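Local coordinates for protein tyrosinase (Burkholderia thailandensis, PDB 5ZRD) that uses a pair of copper ions to oxidise phenols, acting as a monophenol monooxygenase that makes catechol derivatives efficiently at acidic pH, at residues Leu42-Pro47 and Leu154-Ser159; Glu59-Arg64 and Glu306-Gly311; Gly236-Tyr241 and Gly403-Ala408. All coordinates share one frame; numbering follows the deposited sequence.

Interaction 1 is a surface contact between two loops, while interactions 2 and 3 are buried. Interaction 1 is purely apolar and small. Interaction 2 joins two loops near the copper site and is held by a backbone hydrogen bond between its segments. Interaction 3 packs a leucine from a turn against a helix and is again apolar. Interactions 1 and 2 are neighbours, with centres about 14 Å apart, and helix 50-57 lies between their first segments in sequence. They touch where Leu158 CD1 meets Thr309 CG2 at 3.8 Å. Interaction 3 lies on the opposite side of the chain's centre from both.

Interaction 1: residues Leu42-Pro47 and Leu154-Ser159; sequences LPPSDP and LPVALS
Pro44 reaches across to Pro155 and Val156 through the carbons of its ring. Pro44 CB comes first and meets Pro155 CG at 4.0 Å. The next ring atom turns to the valine: Pro44 CG lies 4.0 Å from Val156 CG1. The two partners thus touch adjacent atoms of one proline ring. The side chains of Pro44 and Val156 cross at a slant. On Val156, CG1 is anti to the carbonyl carbon (chi1 -65°), and this is the methyl that touches the proline. No hydrogen bond joins the two segments, and only 108 Å² is buried between them.

Pro44 sits in a type I beta turn from Pro43 to Asp46. Asp46 N closes the turn on Pro43 O at 3.1 Å. Pro44 takes the first of the two central places, which suits the fixed phi of proline. The contact lies at the surface, away from the copper site. Phe51 of helix 50-57 touches Pro44, Pro155 and Val156 alike and completes a small apolar cluster. The loop between helices 27-41 and 50-57 is packed in this way against the loop that runs from strand 143-146 to strand 165-167.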
# COMPACT_ATOMS: atom_id res chain seq x y z
N LEU A 42 4.68 2.12 -40.08
CA LEU A 42 3.55 2.85 -39.53
C LEU A 42 3.96 3.49 -38.21
O LEU A 42 4.76 2.95 -37.53
CB LEU A 42 2.36 1.90 -39.35
CG LEU A 42 1.66 1.53 -40.66
CD1 LEU A 42 0.83 0.26 -40.51
CD2 LEU A 42 0.80 2.69 -41.17
N PRO A 43 3.40 4.65 -37.87
CA PRO A 43 3.72 5.24 -36.58
C PRO A 43 3.43 4.29 -35.40
O PRO A 43 2.50 3.50 -35.47
CB PRO A 43 2.78 6.45 -36.41
CG PRO A 43 1.70 6.23 -37.46
CD PRO A 43 2.38 5.45 -38.56
N PRO A 44 4.17 4.45 -34.30
CA PRO A 44 4.03 3.59 -33.12
C PRO A 44 2.69 3.73 -32.38
O PRO A 44 2.30 2.80 -31.65
CB PRO A 44 5.24 3.96 -32.25
CG PRO A 44 5.61 5.36 -32.68
CD PRO A 44 5.24 5.44 -34.14
N SER A 45 1.94 4.82 -32.59
CA SER A 45 0.61 4.98 -31.93
C SER A 45 -0.48 4.23 -32.71
O SER A 45 -1.60 4.23 -32.29
CB SER A 45 0.24 6.44 -31.82
OG SER A 45 -0.07 6.94 -33.11
N ASP A 46 -0.15 3.64 -33.86
CA ASP A 46 -1.09 2.93 -34.71
C ASP A 46 -1.19 1.44 -34.26
O ASP A 46 -0.19 0.71 -34.25
CB ASP A 46 -0.62 3.09 -36.19
CG ASP A 46 -1.60 2.50 -37.21
OD1 ASP A 46 -2.47 1.70 -36.82
OD2 ASP A 46 -1.53 2.83 -38.42
N PRO A 47 -2.42 0.95 -33.98
CA PRO A 47 -2.56 -0.40 -33.40
C PRO A 47 -2.09 -1.53 -34.33
O PRO A 47 -1.96 -2.66 -33.88
CB PRO A 47 -4.06 -0.56 -33.12
CG PRO A 47 -4.57 0.86 -33.05
CD PRO A 47 -3.76 1.54 -34.14
N LEU A 154 13.75 0.11 -32.73
CA LEU A 154 12.64 0.66 -32.01
C LEU A 154 12.45 2.13 -32.44
O LEU A 154 13.40 2.88 -32.42
CB LEU A 154 12.95 0.54 -30.52
CG LEU A 154 13.00 -0.88 -29.96
CD1 LEU A 154 13.35 -0.87 -28.48
CD2 LEU A 154 11.68 -1.59 -30.19
N PRO A 155 11.21 2.53 -32.82
CA PRO A 155 10.94 3.94 -33.19
C PRO A 155 10.86 4.91 -31.99
O PRO A 155 11.09 6.11 -32.15
CB PRO A 155 9.56 3.90 -33.86
CG PRO A 155 8.88 2.72 -33.19
CD PRO A 155 10.00 1.71 -33.07
N VAL A 156 10.48 4.38 -30.83
CA VAL A 156 10.47 5.09 -29.57
C VAL A 156 11.07 4.15 -28.55
O VAL A 156 11.24 2.96 -28.83
CB VAL A 156 9.06 5.51 -29.12
CG1 VAL A 156 8.45 6.52 -30.08
CG2 VAL A 156 8.16 4.31 -28.97
N ALA A 157 11.34 4.68 -27.37
CA ALA A 157 11.97 3.92 -26.32
C ALA A 157 10.91 3.09 -25.59
O ALA A 157 9.78 3.46 -25.48
CB ALA A 157 12.70 4.83 -25.37
N LEU A 158 11.35 1.94 -25.13
CA LEU A 158 10.66 1.23 -24.11
C LEU A 158 11.14 1.82 -22.79
O LEU A 158 12.27 1.59 -22.40
CB LEU A 158 11.04 -0.25 -24.17
CG LEU A 158 10.49 -1.02 -25.36
CD1 LEU A 158 11.10 -2.40 -25.43
CD2 LEU A 158 8.97 -1.10 -25.27
N SER A 159 10.29 2.58 -22.15
CA SER A 159 10.72 3.24 -20.96
C SER A 159 9.53 3.51 -20.04
O SER A 159 8.53 3.98 -20.49
CB SER A 159 11.45 4.52 -21.34
OG SER A 159 11.27 5.53 -20.36

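Interaction 2: residues Glu59-Arg64 and Glu306-Gly311; sequences EPFQYR and ENNTAG
Glu59 meets Asn308 and Thr309 where two loops of the tyrosinase di-copper domain come together. Their central link is a backbone hydrogen bond from Glu59 N to Asn308 O, 2.9 Å long. It is nearly straight, with 176° at the hydrogen, and the donor lies in the carbonyl plane. The side chain of Glu59 continues over the same loop. Its CG lies anti to the carbonyl carbon, beside the backbone N (chi1 -64°), and the chain is extended beyond it, which carries the carboxylate to Asn308 and Thr309. Glu59 CB is 3.6 Å from Asn308 O, and Glu59 OE1 is 3.8 Å from Thr309 CG2. The carboxylate plane stands 84° from that of the Asn308 amide, so the two flat groups are almost perpendicular.

Phe61 brings the far edge of its ring to the Asn308 amide. Two residues before it, Glu59 folds back over this ring. The peptide bond before Pro60 is cis, and it bends the chain between the two side chains. Tyr169 and Trp79 pack edge-to-face with Phe61, while the hydroxyl of Thr309 is hydrogen-bonded to Asp303.

The copper site is close by. Asn307 lines the pocket of the bound oxygen atom, and its carbonyl accepts a weak hydrogen bond from ND1 of His57, a copper ligand. His57 ends helix 50-57, just before segment 59-64, so this weak bond and the Glu59 bond link neighbouring points of the same two chain regions. Glu59 CG sits over the centre of one face of the Phe61 ring, 3.4 Å above its plane.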
# COMPACT_ATOMS: atom_id res chain seq x y z
N GLU A 59 6.57 -6.09 -23.01
CA GLU A 59 6.76 -4.69 -22.79
C GLU A 59 6.34 -3.94 -24.05
O GLU A 59 6.58 -4.43 -25.14
CB GLU A 59 8.23 -4.38 -22.50
CG GLU A 59 8.79 -5.00 -21.23
CD GLU A 59 10.29 -4.82 -21.16
OE1 GLU A 59 10.78 -3.87 -21.75
OE2 GLU A 59 10.97 -5.61 -20.52
N PRO A 60 5.74 -2.77 -23.94
CA PRO A 60 5.57 -2.02 -22.70
C PRO A 60 4.47 -2.61 -21.82
O PRO A 60 3.43 -3.07 -22.32
CB PRO A 60 5.15 -0.59 -23.11
CG PRO A 60 4.63 -0.74 -24.51
CD PRO A 60 5.28 -1.99 -25.09
N PHE A 61 4.77 -2.56 -20.53
CA PHE A 61 3.99 -3.20 -19.52
C PHE A 61 2.93 -2.24 -18.95
O PHE A 61 3.16 -1.08 -18.93
CB PHE A 61 4.87 -3.64 -18.35
CG PHE A 61 5.79 -4.82 -18.57
CD1 PHE A 61 5.41 -5.91 -19.36
CD2 PHE A 61 6.98 -4.92 -17.88
CE1 PHE A 61 6.23 -7.01 -19.50
CE2 PHE A 61 7.79 -6.03 -18.02
CZ PHE A 61 7.42 -7.07 -18.83
N GLN A 62 1.81 -2.79 -18.46
CA GLN A 62 1.02 -2.20 -17.40
C GLN A 62 1.43 -2.79 -16.05
O GLN A 62 1.76 -3.93 -15.96
CB GLN A 62 -0.45 -2.50 -17.63
CG GLN A 62 -0.96 -1.93 -18.94
CD GLN A 62 -2.44 -2.20 -19.11
OE1 GLN A 62 -2.86 -2.63 -20.18
NE2 GLN A 62 -3.21 -1.98 -18.04
N TYR A 63 1.38 -1.99 -14.99
CA TYR A 63 1.83 -2.39 -13.69
C TYR A 63 0.67 -2.43 -12.70
O TYR A 63 -0.38 -1.86 -12.92
CB TYR A 63 2.88 -1.40 -13.18
CG TYR A 63 4.13 -1.40 -14.02
CD1 TYR A 63 5.09 -2.39 -13.88
CD2 TYR A 63 4.32 -0.44 -15.00
CE1 TYR A 63 6.22 -2.42 -14.68
CE2 TYR A 63 5.46 -0.44 -15.79
CZ TYR A 63 6.40 -1.44 -15.64
OH TYR A 63 7.50 -1.45 -16.43
N ARG A 64 0.92 -3.17 -11.63
CA ARG A 64 0.09 -3.22 -10.45
C ARG A 64 0.93 -2.69 -9.28
O ARG A 64 1.56 -3.46 -8.48
CB ARG A 64 -0.42 -4.65 -10.21
CG ARG A 64 -1.31 -5.21 -11.31
CD ARG A 64 -1.53 -6.71 -11.14
NE ARG A 64 -2.17 -7.34 -12.28
CZ ARG A 64 -3.39 -7.88 -12.29
NH1 ARG A 64 -4.14 -7.79 -11.21
NH2 ARG A 64 -3.84 -8.49 -13.38
N GLU A 306 13.61 -14.24 -23.56
CA GLU A 306 12.73 -13.97 -22.45
C GLU A 306 11.44 -13.34 -23.03
O GLU A 306 11.41 -12.88 -24.20
CB GLU A 306 13.34 -12.99 -21.45
CG GLU A 306 14.30 -13.61 -20.44
CD GLU A 306 15.69 -14.06 -20.90
OE1 GLU A 306 16.14 -13.65 -21.98
OE2 GLU A 306 16.32 -14.84 -20.16
N ASN A 307 10.37 -13.31 -22.26
CA ASN A 307 9.11 -12.92 -22.82
C ASN A 307 9.06 -11.38 -22.94
O ASN A 307 8.20 -10.84 -23.64
CB ASN A 307 7.97 -13.50 -22.02
CG ASN A 307 7.67 -14.94 -22.38
OD1 ASN A 307 7.31 -15.73 -21.51
ND2 ASN A 307 7.82 -15.30 -23.64
N ASN A 308 9.98 -10.66 -22.30
CA ASN A 308 9.86 -9.19 -22.16
C ASN A 308 9.76 -8.49 -23.52
O ASN A 308 8.84 -7.73 -23.75
CB ASN A 308 11.05 -8.64 -21.38
CG ASN A 308 11.02 -9.05 -19.94
OD1 ASN A 308 10.72 -8.24 -19.04
ND2 ASN A 308 11.24 -10.32 -19.73
N THR A 309 10.69 -8.79 -24.43
CA THR A 309 10.77 -8.09 -25.71
C THR A 309 10.91 -9.06 -26.88
O THR A 309 11.17 -8.65 -28.00
CB THR A 309 11.96 -7.11 -25.71
OG1 THR A 309 13.20 -7.78 -25.43
CG2 THR A 309 11.78 -6.02 -24.69
N ALA A 310 10.69 -10.35 -26.67
CA ALA A 310 10.75 -11.31 -27.80
C ALA A 310 9.83 -10.89 -28.94
O ALA A 310 10.11 -11.14 -30.11
CB ALA A 310 10.35 -12.67 -27.31
N GLY A 311 8.69 -10.30 -28.61
CA GLY A 311 7.73 -9.91 -29.67
C GLY A 311 8.27 -8.82 -30.59
O GLY A 311 7.69 -8.60 -31.64

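Interaction 3: residues Gly236-Tyr241 and Gly403-Ala408; sequences GVYAKY and GSLDDA
The backbones stay well apart, with Tyr241 and Leu405 the closest pair at 8.6 Å between CA atoms, where the first turn of helix 237-244 faces a type II beta turn from Gly403 to Asp406. Side chains bridge this distance, and Leu405 is central. Its two methyls diverge to different residues of the helix. Leu405 CD2 goes to the phenol end of Tyr238, 3.7 Å from Tyr238 OH and 4.0 Å from Tyr238 CZ. Leu405 CD1 packs on Tyr241 CB at 4.2 Å, near the base of that side chain.

The tyrosines leave the helix differently. In Tyr238, CG stands opposite the backbone N (chi1 177°), and the side chain carries its hydroxyl end to the leucine. The ring of Tyr241 leads away from the turn. Its hydroxyl is hydrogen-bonded to Glu119, and its side chain is packed by Pro276 of helix 274-285 and by His319 and Val323 of helix 315-334. Leu412 of helix 410-415 touches both Tyr238 and Leu405.

The turn is held at its open end by a side chain. Gly403 N donates to Asp406 OD2 at 3.0 Å. OD2 is approached on its syn side, but from 33° outside the carboxylate plane. The backbone closure, Asp406 N to Gly403 O, is weak. Leu405 occupies the third turn position with a positive phi of 71°, as expected for type II.

No polar bond crosses between the segments. This is buried apolar packing of a turn on a helix near the copper site: the Tyr241 side chain lies about 8 Å from a copper ion and about 5 Å from that of His277, a ligand in the di-copper centre of the tyrosinase fold.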
# COMPACT_ATOMS: atom_id res chain seq x y z
N GLY A 236 16.26 -34.04 -28.60
CA GLY A 236 16.32 -32.73 -29.22
C GLY A 236 14.94 -32.08 -29.37
O GLY A 236 13.94 -32.63 -28.96
N VAL A 237 14.92 -30.88 -29.95
CA VAL A 237 13.67 -30.18 -30.15
C VAL A 237 12.83 -30.91 -31.20
O VAL A 237 11.62 -30.87 -31.12
CB VAL A 237 13.88 -28.71 -30.55
CG1 VAL A 237 12.54 -28.01 -30.73
CG2 VAL A 237 14.76 -28.01 -29.53
N TYR A 238 13.48 -31.60 -32.14
CA TYR A 238 12.73 -32.34 -33.13
C TYR A 238 11.85 -33.40 -32.46
O TYR A 238 10.58 -33.45 -32.68
CB TYR A 238 13.69 -32.95 -34.15
CG TYR A 238 13.01 -33.80 -35.20
CD1 TYR A 238 12.71 -35.13 -34.97
CD2 TYR A 238 12.67 -33.26 -36.43
CE1 TYR A 238 12.10 -35.91 -35.95
CE2 TYR A 238 12.05 -34.02 -37.42
CZ TYR A 238 11.77 -35.36 -37.18
OH TYR A 238 11.17 -36.09 -38.15
N ALA A 239 12.50 -34.23 -31.66
CA ALA A 239 11.79 -35.24 -30.86
C ALA A 239 10.71 -34.60 -29.99
O ALA A 239 9.66 -35.20 -29.81
CB ALA A 239 12.76 -35.99 -29.98
N LYS A 240 11.00 -33.46 -29.36
CA LYS A 240 10.03 -32.88 -28.44
C LYS A 240 8.77 -32.42 -29.21
O LYS A 240 7.67 -32.57 -28.73
CB LYS A 240 10.69 -31.73 -27.67
CG LYS A 240 11.51 -32.12 -26.45
CD LYS A 240 11.47 -31.03 -25.39
CE LYS A 240 12.27 -31.32 -24.14
NZ LYS A 240 11.47 -32.09 -23.15
N TYR A 241 8.93 -31.89 -30.43
CA TYR A 241 7.79 -31.48 -31.27
C TYR A 241 6.97 -32.71 -31.71
O TYR A 241 5.75 -32.68 -31.66
CB TYR A 241 8.27 -30.69 -32.47
CG TYR A 241 8.28 -29.19 -32.35
CD1 TYR A 241 7.18 -28.49 -31.85
CD2 TYR A 241 9.32 -28.44 -32.87
CE1 TYR A 241 7.17 -27.11 -31.78
CE2 TYR A 241 9.31 -27.05 -32.83
CZ TYR A 241 8.23 -26.38 -32.28
OH TYR A 241 8.18 -25.01 -32.26
N GLY A 403 3.81 -29.34 -44.53
CA GLY A 403 5.14 -29.25 -43.94
C GLY A 403 5.45 -30.43 -43.04
O GLY A 403 4.64 -31.34 -42.89
N SER A 404 6.62 -30.37 -42.43
CA SER A 404 7.14 -31.47 -41.63
C SER A 404 6.13 -31.90 -40.55
O SER A 404 5.42 -31.08 -39.95
CB SER A 404 8.50 -31.09 -41.04
OG SER A 404 8.40 -30.11 -40.01
N LEU A 405 6.08 -33.20 -40.31
CA LEU A 405 5.37 -33.81 -39.21
C LEU A 405 3.84 -33.75 -39.38
O LEU A 405 3.12 -34.00 -38.40
CB LEU A 405 5.76 -33.15 -37.89
CG LEU A 405 7.25 -33.13 -37.55
CD1 LEU A 405 7.49 -32.54 -36.16
CD2 LEU A 405 7.86 -34.51 -37.64
N ASP A 406 3.31 -33.46 -40.56
CA ASP A 406 1.84 -33.53 -40.72
C ASP A 406 1.27 -34.93 -40.36
O ASP A 406 0.16 -35.08 -39.84
CB ASP A 406 1.44 -33.18 -42.15
CG ASP A 406 1.68 -31.71 -42.52
OD1 ASP A 406 1.72 -30.81 -41.63
OD2 ASP A 406 1.81 -31.45 -43.74
N ASP A 407 2.04 -35.97 -40.62
CA ASP A 407 1.53 -37.33 -40.57
C ASP A 407 2.24 -38.14 -39.48
O ASP A 407 3.46 -38.11 -39.38
CB ASP A 407 1.76 -38.03 -41.93
CG ASP A 407 1.17 -37.26 -43.12
OD1 ASP A 407 0.03 -36.74 -43.00
OD2 ASP A 407 1.88 -37.18 -44.16
N ALA A 408 1.44 -38.83 -38.66
CA ALA A 408 1.88 -39.85 -37.71
C ALA A 408 2.36 -41.06 -38.51
O ALA A 408 1.54 -41.66 -39.18
CB ALA A 408 0.73 -40.25 -36.80